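Local coordinates for protein exotoxin 5 (Staphylococcus aureus subsp. aureus COL, PDB 3R2I) that is of unknown function but belongs to the staphylococcal superantigen-like proteins, probably secreted exotoxins built from an OB-fold domain and a beta-grasp domain, at residues A[101-106]-A[137-142]; A[75-80]-A[118-123]. All coordinates share one frame; numbering follows the deposited sequence.

Interaction 1: A[101-106]-A[137-142]; sequences VFLLGD and GGITKK
A single backbone hydrogen bond ties V101-D106 to G137-K142: the amide N of G137 donates to the carbonyl O of F102 over 3.3 Å. The bond is long but straight, with an N-H...O angle of 170°. G137 has a positive phi, and G138 follows with another, a conformation glycine adopts easily. Together they form the break in strand 133-141, which resumes at I139.

The apolar contact lies beside this bond and is made by three branched side chains. I139 carries it: its side chain leaves the backbone toward 101-106, with CG1 set anti to its own carbonyl carbon (chi1 -55°), and CD1 is the atom that meets both partners. This methyl comes within 3.4 Å of CD2 of L103, tighter than usual for two methyl groups, and the two side chains cross at about a right angle. The same CD1 lies 4.0 Å from CG1 of V101. That valine methyl, placed beside the carbonyl carbon (chi1 -178°), also rests on the glycine backbone, with CG1 3.4 Å from O of G137. V101 thus packs against peptide and side chain together.

Neighbouring strands close over this small apolar cluster. L90 and F92 of strand 87-94 touch I139 and V101, respectively, while V120 and L118 of strand 118-120 reach V101 and I139. Y111, in a loop, packs on both L103 and I139. F102 also bonds to S135 through the backbone, which continues the parallel pairing of strands 97-103 and 133-141, and on the other side of strand 97-103 V101 and L103 pair with L90 and N88 of strand 87-94.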
ATOM      1  N   VAL A 101      13.528   2.523  -5.224  1.00 21.92           N
ATOM      2  CA  VAL A 101      12.504   3.085  -4.351  1.00 20.39           C
ATOM      3  C   VAL A 101      12.758   4.556  -4.100  1.00 20.91           C
ATOM      4  O   VAL A 101      13.791   4.927  -3.532  1.00 19.99           O
ATOM      5  CB  VAL A 101      12.430   2.276  -3.059  1.00 21.66           C
ATOM      6  CG1 VAL A 101      11.312   2.808  -2.132  1.00 21.02           C
ATOM      7  CG2 VAL A 101      12.165   0.812  -3.402  1.00 18.88           C
ATOM      8  N   PHE A 102      11.809   5.381  -4.551  1.00 20.47           N
ATOM      9  CA  PHE A 102      11.917   6.837  -4.466  1.00 20.37           C
ATOM     10  C   PHE A 102      11.567   7.324  -3.087  1.00 22.27           C
ATOM     11  O   PHE A 102      10.688   6.747  -2.407  1.00 24.58           O
ATOM     12  CB  PHE A 102      11.031   7.529  -5.521  1.00 18.02           C
ATOM     13  CG  PHE A 102      11.543   7.390  -6.922  1.00 21.08           C
ATOM     14  CD1 PHE A 102      11.517   6.159  -7.579  1.00 21.44           C
ATOM     15  CD2 PHE A 102      12.070   8.470  -7.595  1.00 24.44           C
ATOM     16  CE1 PHE A 102      12.025   6.017  -8.865  1.00 23.39           C
ATOM     17  CE2 PHE A 102      12.584   8.330  -8.894  1.00 27.21           C
ATOM     18  CZ  PHE A 102      12.555   7.107  -9.529  1.00 24.60           C
ATOM     19  N   LEU A 103      12.297   8.354  -2.664  1.00 22.66           N
ATOM     20  CA  LEU A 103      12.115   8.991  -1.372  1.00 24.04           C
ATOM     21  C   LEU A 103      11.740  10.414  -1.692  1.00 25.66           C
ATOM     22  O   LEU A 103      12.510  11.160  -2.274  1.00 27.98           O
ATOM     23  CB  LEU A 103      13.396   8.929  -0.566  1.00 24.62           C
ATOM     24  CG  LEU A 103      14.001   7.531  -0.387  1.00 21.77           C
ATOM     25  CD1 LEU A 103      15.446   7.649   0.209  1.00 18.88           C
ATOM     26  CD2 LEU A 103      13.069   6.716   0.489  1.00 20.08           C
ATOM     27  N   LEU A 104      10.516  10.754  -1.338  1.00 27.13           N
ATOM     28  CA  LEU A 104       9.930  12.034  -1.639  1.00 29.85           C
ATOM     29  C   LEU A 104       9.366  12.663  -0.384  1.00 31.91           C
ATOM     30  O   LEU A 104       9.180  12.000   0.630  1.00 32.28           O
ATOM     31  CB  LEU A 104       8.788  11.844  -2.664  1.00 28.01           C
ATOM     32  CG  LEU A 104       9.151  11.209  -4.010  1.00 26.33           C
ATOM     33  CD1 LEU A 104       7.893  10.780  -4.761  1.00 26.02           C
ATOM     34  CD2 LEU A 104      10.033  12.177  -4.867  1.00 25.51           C
ATOM     35  N   GLY A 105       9.122  13.957  -0.484  1.00 36.03           N
ATOM     36  CA  GLY A 105       8.528  14.755   0.590  1.00 39.27           C
ATOM     37  C   GLY A 105       9.296  14.751   1.879  1.00 40.59           C
ATOM     38  O   GLY A 105      10.505  14.913   1.882  1.00 41.58           O
ATOM     39  N   ASP A 106       8.570  14.569   2.978  1.00 42.19           N
ATOM     40  CA  ASP A 106       9.172  14.544   4.296  1.00 44.11           C
ATOM     41  C   ASP A 106      10.260  13.462   4.435  1.00 42.76           C
ATOM     42  O   ASP A 106      11.189  13.633   5.227  1.00 43.10           O
ATOM     43  CB  ASP A 106       8.098  14.339   5.381  1.00 45.29           C
ATOM     44  CG  ASP A 106       7.170  15.562   5.569  1.00 50.38           C
ATOM     45  OD1 ASP A 106       7.487  16.689   5.098  1.00 53.19           O
ATOM     46  OD2 ASP A 106       6.114  15.384   6.223  1.00 50.89           O
ATOM     47  N   GLY A 137       8.002   4.951  -1.774  1.00 17.72           N
ATOM     48  CA  GLY A 137       7.739   4.618  -0.367  1.00 17.75           C
ATOM     49  C   GLY A 137       7.654   3.158   0.002  1.00 18.30           C
ATOM     50  O   GLY A 137       8.419   2.333  -0.504  1.00 18.41           O
ATOM     51  N   GLY A 138       6.726   2.831   0.896  1.00 18.32           N
ATOM     52  CA  GLY A 138       6.530   1.457   1.299  1.00 19.00           C
ATOM     53  C   GLY A 138       7.619   0.841   2.160  1.00 19.04           C
ATOM     54  O   GLY A 138       7.689  -0.386   2.282  1.00 18.68           O
ATOM     55  N   ILE A 139       8.406   1.687   2.822  1.00 21.40           N
ATOM     56  CA  ILE A 139       9.550   1.256   3.632  1.00 22.03           C
ATOM     57  C   ILE A 139       9.178   1.120   5.080  1.00 23.68           C
ATOM     58  O   ILE A 139       8.688   2.051   5.671  1.00 25.64           O
ATOM     59  CB  ILE A 139      10.676   2.275   3.493  1.00 24.17           C
ATOM     60  CG1 ILE A 139      11.017   2.487   2.004  1.00 23.53           C
ATOM     61  CG2 ILE A 139      11.947   1.854   4.252  1.00 21.34           C
ATOM     62  CD1 ILE A 139      11.680   3.854   1.752  1.00 26.15           C
ATOM     63  N   THR A 140       9.380  -0.068   5.638  1.00 25.43           N
ATOM     64  CA  THR A 140       9.074  -0.341   7.051  1.00 25.45           C
ATOM     65  C   THR A 140      10.245  -1.040   7.689  1.00 26.78           C
ATOM     66  O   THR A 140      11.132  -1.484   6.999  1.00 27.28           O
ATOM     67  CB  THR A 140       7.851  -1.288   7.184  1.00 25.43           C
ATOM     68  OG1 THR A 140       8.070  -2.455   6.387  1.00 22.53           O
ATOM     69  CG2 THR A 140       6.541  -0.592   6.712  1.00 23.80           C
ATOM     70  N   LYS A 141      10.259  -1.102   9.006  1.00 28.99           N
ATOM     71  CA  LYS A 141      11.270  -1.831   9.729  1.00 32.60           C
ATOM     72  C   LYS A 141      10.831  -3.284   9.812  1.00 33.37           C
ATOM     73  O   LYS A 141       9.675  -3.575  10.116  1.00 33.56           O
ATOM     74  CB  LYS A 141      11.455  -1.259  11.126  1.00 34.55           C
ATOM     75  CG  LYS A 141      12.073   0.123  11.129  1.00 39.67           C
ATOM     76  CD  LYS A 141      12.401   0.623  12.571  1.00 49.76           C
ATOM     77  CE  LYS A 141      12.983   2.030  12.525  1.00 53.82           C
ATOM     78  NZ  LYS A 141      13.280   2.585  13.874  1.00 59.72           N
ATOM     79  N   LYS A 142      11.743  -4.207   9.530  1.00 35.21           N
ATOM     80  CA  LYS A 142      11.393  -5.630   9.559  1.00 37.63           C
ATOM     81  C   LYS A 142      10.950  -6.084  10.947  1.00 39.22           C
ATOM     82  O   LYS A 142      11.262  -5.428  11.953  1.00 40.84           O
ATOM     83  CB  LYS A 142      12.579  -6.501   9.128  1.00 38.82           C
ATOM     84  CG  LYS A 142      13.679  -6.646  10.210  1.00 41.52           C
ATOM     85  CD  LYS A 142      14.840  -7.471   9.682  1.00 42.58           C
ATOM     86  CE  LYS A 142      15.881  -7.736  10.761  1.00 44.81           C
ATOM     87  NZ  LYS A 142      17.079  -8.454  10.206  1.00 46.08           N
TER

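Interaction 2: A[75-80]-A[118-123]; sequences TNISVK and LDVFAV
A G1 beta bulge opens strand 77-84 where it meets strand 118-120 in the OB-fold domain, with N76 and I77 together facing L118. N76 takes the left-handed conformation of the bulge. The backbones of I77 and L118 form an antiparallel hydrogen-bonded pair: N of I77 donates to O of L118 over 2.7 Å, and N of L118 returns a bond to O of I77 over 3.0 Å.

The amide of N76 is turned to the side chain of D119. Its N reaches OD1 of D119 over 3.1 Å, nearly in line with the C-O bond. The hydroxyl OG1 of T75 donates to the same OD1 over 2.7 Å, coming from above the carboxylate plane, 41° out of it. Two donors therefore grip one carboxylate oxygen, and the side chains of T75 and D119 run side by side in the same direction. The side-chain OD1 of N76 is engaged elsewhere, by NZ of K142.

On the sheet face that carries I77 and L118, I77 sends CD1 to CG2 of V120, 4.0 Å away, with the two side chains crossing at about a right angle. CD1 of L118 meets CG1 of V79 at 4.2 Å, and F92 touches both I77 and V120 from strand 87-94. The short segments 77-79 and 118-120 run at 103° to each other, and the pairing between 75-80 and 118-123 is confined to the one bridge I77-L118. Pairing of the first strand, 77-84, with the fourth, 118-120, closes the five-stranded Greek-key barrel of an OB fold, and the bulge lies at the start of that first strand.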
ATOM      1  N   THR A  75      12.464  -8.198   1.555  1.00 27.98           N
ATOM      2  CA  THR A  75      12.630  -8.040   2.987  1.00 29.17           C
ATOM      3  C   THR A  75      14.069  -8.023   3.447  1.00 29.07           C
ATOM      4  O   THR A  75      14.964  -8.546   2.780  1.00 29.17           O
ATOM      5  CB  THR A  75      11.897  -9.217   3.718  1.00 31.35           C
ATOM      6  OG1 THR A  75      12.029  -9.073   5.141  1.00 38.65           O
ATOM      7  CG2 THR A  75      12.483 -10.588   3.310  1.00 35.43           C
ATOM      8  N   ASN A  76      14.264  -7.432   4.620  1.00 30.37           N
ATOM      9  CA  ASN A  76      15.573  -7.367   5.282  1.00 31.54           C
ATOM     10  C   ASN A  76      16.641  -6.811   4.380  1.00 30.33           C
ATOM     11  O   ASN A  76      17.662  -7.410   4.174  1.00 31.37           O
ATOM     12  CB  ASN A  76      15.982  -8.759   5.767  1.00 31.56           C
ATOM     13  CG  ASN A  76      17.183  -8.710   6.728  1.00 36.14           C
ATOM     14  OD1 ASN A  76      17.425  -7.693   7.390  1.00 31.69           O
ATOM     15  ND2 ASN A  76      17.912  -9.821   6.823  1.00 30.39           N
ATOM     16  N   ILE A  77      16.402  -5.615   3.897  1.00 30.74           N
ATOM     17  CA  ILE A  77      17.287  -4.980   2.958  1.00 31.44           C
ATOM     18  C   ILE A  77      18.213  -4.000   3.634  1.00 33.05           C
ATOM     19  O   ILE A  77      17.815  -3.300   4.573  1.00 33.56           O
ATOM     20  CB  ILE A  77      16.445  -4.226   1.935  1.00 29.66           C
ATOM     21  CG1 ILE A  77      15.497  -5.206   1.225  1.00 30.30           C
ATOM     22  CG2 ILE A  77      17.325  -3.561   0.909  1.00 31.73           C
ATOM     23  CD1 ILE A  77      14.240  -4.558   0.714  1.00 31.84           C
ATOM     24  N   SER A  78      19.454  -3.979   3.161  1.00 33.30           N
ATOM     25  CA  SER A  78      20.451  -3.047   3.647  1.00 35.63           C
ATOM     26  C   SER A  78      20.721  -2.135   2.470  1.00 34.80           C
ATOM     27  O   SER A  78      21.008  -2.616   1.372  1.00 34.26           O
ATOM     28  CB  SER A  78      21.696  -3.771   4.115  1.00 36.69           C
ATOM     29  OG  SER A  78      21.403  -4.513   5.304  1.00 41.41           O
ATOM     30  N   VAL A  79      20.593  -0.827   2.680  1.00 35.02           N
ATOM     31  CA  VAL A  79      20.768   0.116   1.586  1.00 34.95           C
ATOM     32  C   VAL A  79      21.004   1.540   2.084  1.00 36.08           C
ATOM     33  O   VAL A  79      20.754   1.857   3.251  1.00 37.18           O
ATOM     34  CB  VAL A  79      19.536   0.067   0.663  1.00 32.89           C
ATOM     35  CG1 VAL A  79      18.313   0.547   1.389  1.00 30.89           C
ATOM     36  CG2 VAL A  79      19.764   0.848  -0.649  1.00 36.23           C
ATOM     37  N   LYS A  80      21.506   2.367   1.171  1.00 35.69           N
ATOM     38  CA  LYS A  80      21.847   3.755   1.400  1.00 37.83           C
ATOM     39  C   LYS A  80      21.254   4.547   0.222  1.00 36.09           C
ATOM     40  O   LYS A  80      21.250   4.048  -0.927  1.00 35.85           O
ATOM     41  CB  LYS A  80      23.375   3.854   1.405  1.00 39.59           C
ATOM     42  CG  LYS A  80      23.941   5.232   1.603  1.00 44.71           C
ATOM     43  CD  LYS A  80      25.456   5.175   1.490  1.00 48.28           C
ATOM     44  CE  LYS A  80      26.048   6.536   1.218  1.00 53.73           C
ATOM     45  NZ  LYS A  80      27.522   6.467   0.947  1.00 58.26           N
ATOM     46  N   LEU A 118      15.491  -3.334   6.525  1.00 27.50           N
ATOM     47  CA  LEU A 118      14.297  -2.688   5.996  1.00 26.55           C
ATOM     48  C   LEU A 118      13.483  -3.625   5.114  1.00 25.35           C
ATOM     49  O   LEU A 118      14.031  -4.510   4.456  1.00 24.21           O
ATOM     50  CB  LEU A 118      14.682  -1.449   5.179  1.00 25.90           C
ATOM     51  CG  LEU A 118      15.389  -0.310   5.885  1.00 25.27           C
ATOM     52  CD1 LEU A 118      15.810   0.700   4.812  1.00 21.00           C
ATOM     53  CD2 LEU A 118      14.496   0.334   6.981  1.00 22.19           C
ATOM     54  N   ASP A 119      12.169  -3.456   5.177  1.00 25.13           N
ATOM     55  CA  ASP A 119      11.238  -4.182   4.331  1.00 25.47           C
ATOM     56  C   ASP A 119      10.656  -3.178   3.376  1.00 23.78           C
ATOM     57  O   ASP A 119      10.428  -2.027   3.754  1.00 24.31           O
ATOM     58  CB  ASP A 119      10.069  -4.772   5.113  1.00 26.75           C
ATOM     59  CG  ASP A 119      10.449  -5.976   5.930  1.00 29.35           C
ATOM     60  OD1 ASP A 119      11.558  -6.521   5.757  1.00 35.69           O
ATOM     61  OD2 ASP A 119       9.609  -6.374   6.759  1.00 34.65           O
ATOM     62  N   VAL A 120      10.345  -3.623   2.162  1.00 23.88           N
ATOM     63  CA  VAL A 120       9.768  -2.738   1.173  1.00 24.35           C
ATOM     64  C   VAL A 120       8.583  -3.356   0.453  1.00 23.93           C
ATOM     65  O   VAL A 120       8.646  -4.490   0.019  1.00 26.34           O
ATOM     66  CB  VAL A 120      10.840  -2.257   0.131  1.00 24.24           C
ATOM     67  CG1 VAL A 120      10.195  -1.565  -1.006  1.00 24.76           C
ATOM     68  CG2 VAL A 120      11.891  -1.301   0.825  1.00 24.80           C
ATOM     69  N   PHE A 121       7.481  -2.606   0.390  1.00 22.66           N
ATOM     70  CA  PHE A 121       6.315  -3.033  -0.342  1.00 20.35           C
ATOM     71  C   PHE A 121       6.400  -2.220  -1.606  1.00 17.90           C
ATOM     72  O   PHE A 121       6.315  -0.995  -1.587  1.00 17.32           O
ATOM     73  CB  PHE A 121       5.008  -2.781   0.375  1.00 20.17           C
ATOM     74  CG  PHE A 121       3.816  -3.231  -0.422  1.00 18.54           C
ATOM     75  CD1 PHE A 121       3.479  -4.562  -0.484  1.00 20.34           C
ATOM     76  CD2 PHE A 121       3.047  -2.332  -1.113  1.00 19.47           C
ATOM     77  CE1 PHE A 121       2.397  -4.984  -1.237  1.00 22.19           C
ATOM     78  CE2 PHE A 121       1.959  -2.754  -1.843  1.00 18.04           C
ATOM     79  CZ  PHE A 121       1.642  -4.073  -1.910  1.00 18.84           C
ATOM     80  N   ALA A 122       6.556  -2.904  -2.715  1.00 16.10           N
ATOM     81  CA  ALA A 122       6.779  -2.211  -3.987  1.00 16.94           C
ATOM     82  C   ALA A 122       5.689  -2.423  -4.990  1.00 16.61           C
ATOM     83  O   ALA A 122       5.169  -3.527  -5.155  1.00 17.51           O
ATOM     84  CB  ALA A 122       8.125  -2.639  -4.582  1.00 15.58           C
ATOM     85  N   VAL A 123       5.293  -1.321  -5.600  1.00 18.57           N
ATOM     86  CA  VAL A 123       4.280  -1.325  -6.638  1.00 19.19           C
ATOM     87  C   VAL A 123       4.905  -0.491  -7.731  1.00 20.36           C
ATOM     88  O   VAL A 123       5.384   0.598  -7.472  1.00 20.44           O
ATOM     89  CB  VAL A 123       3.031  -0.614  -6.197  1.00 20.15           C
ATOM     90  CG1 VAL A 123       2.076  -0.474  -7.413  1.00 21.36           C
ATOM     91  CG2 VAL A 123       2.402  -1.352  -5.031  1.00 19.85           C
TER

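Interactions 1 and 2 are two joints of one curled sheet, their centres about 9 Å apart. Strand 118-120 of interaction 2 pairs antiparallel with strand 133-141 of interaction 1, probably through N of D119 to O of T140 and N of F121 to O of G138, each 2.9 Å. The strand order 77-84, 118-120, 133-141, 97-103 therefore runs through both contacts. D119, whose OD1 serves the bulge in interaction 2, also has OD2 packed 3.4 Å from CA of K142. Nearby, a methyl of L118 packs on a backbone carbonyl, with CD2 3.8 Å from O of T140.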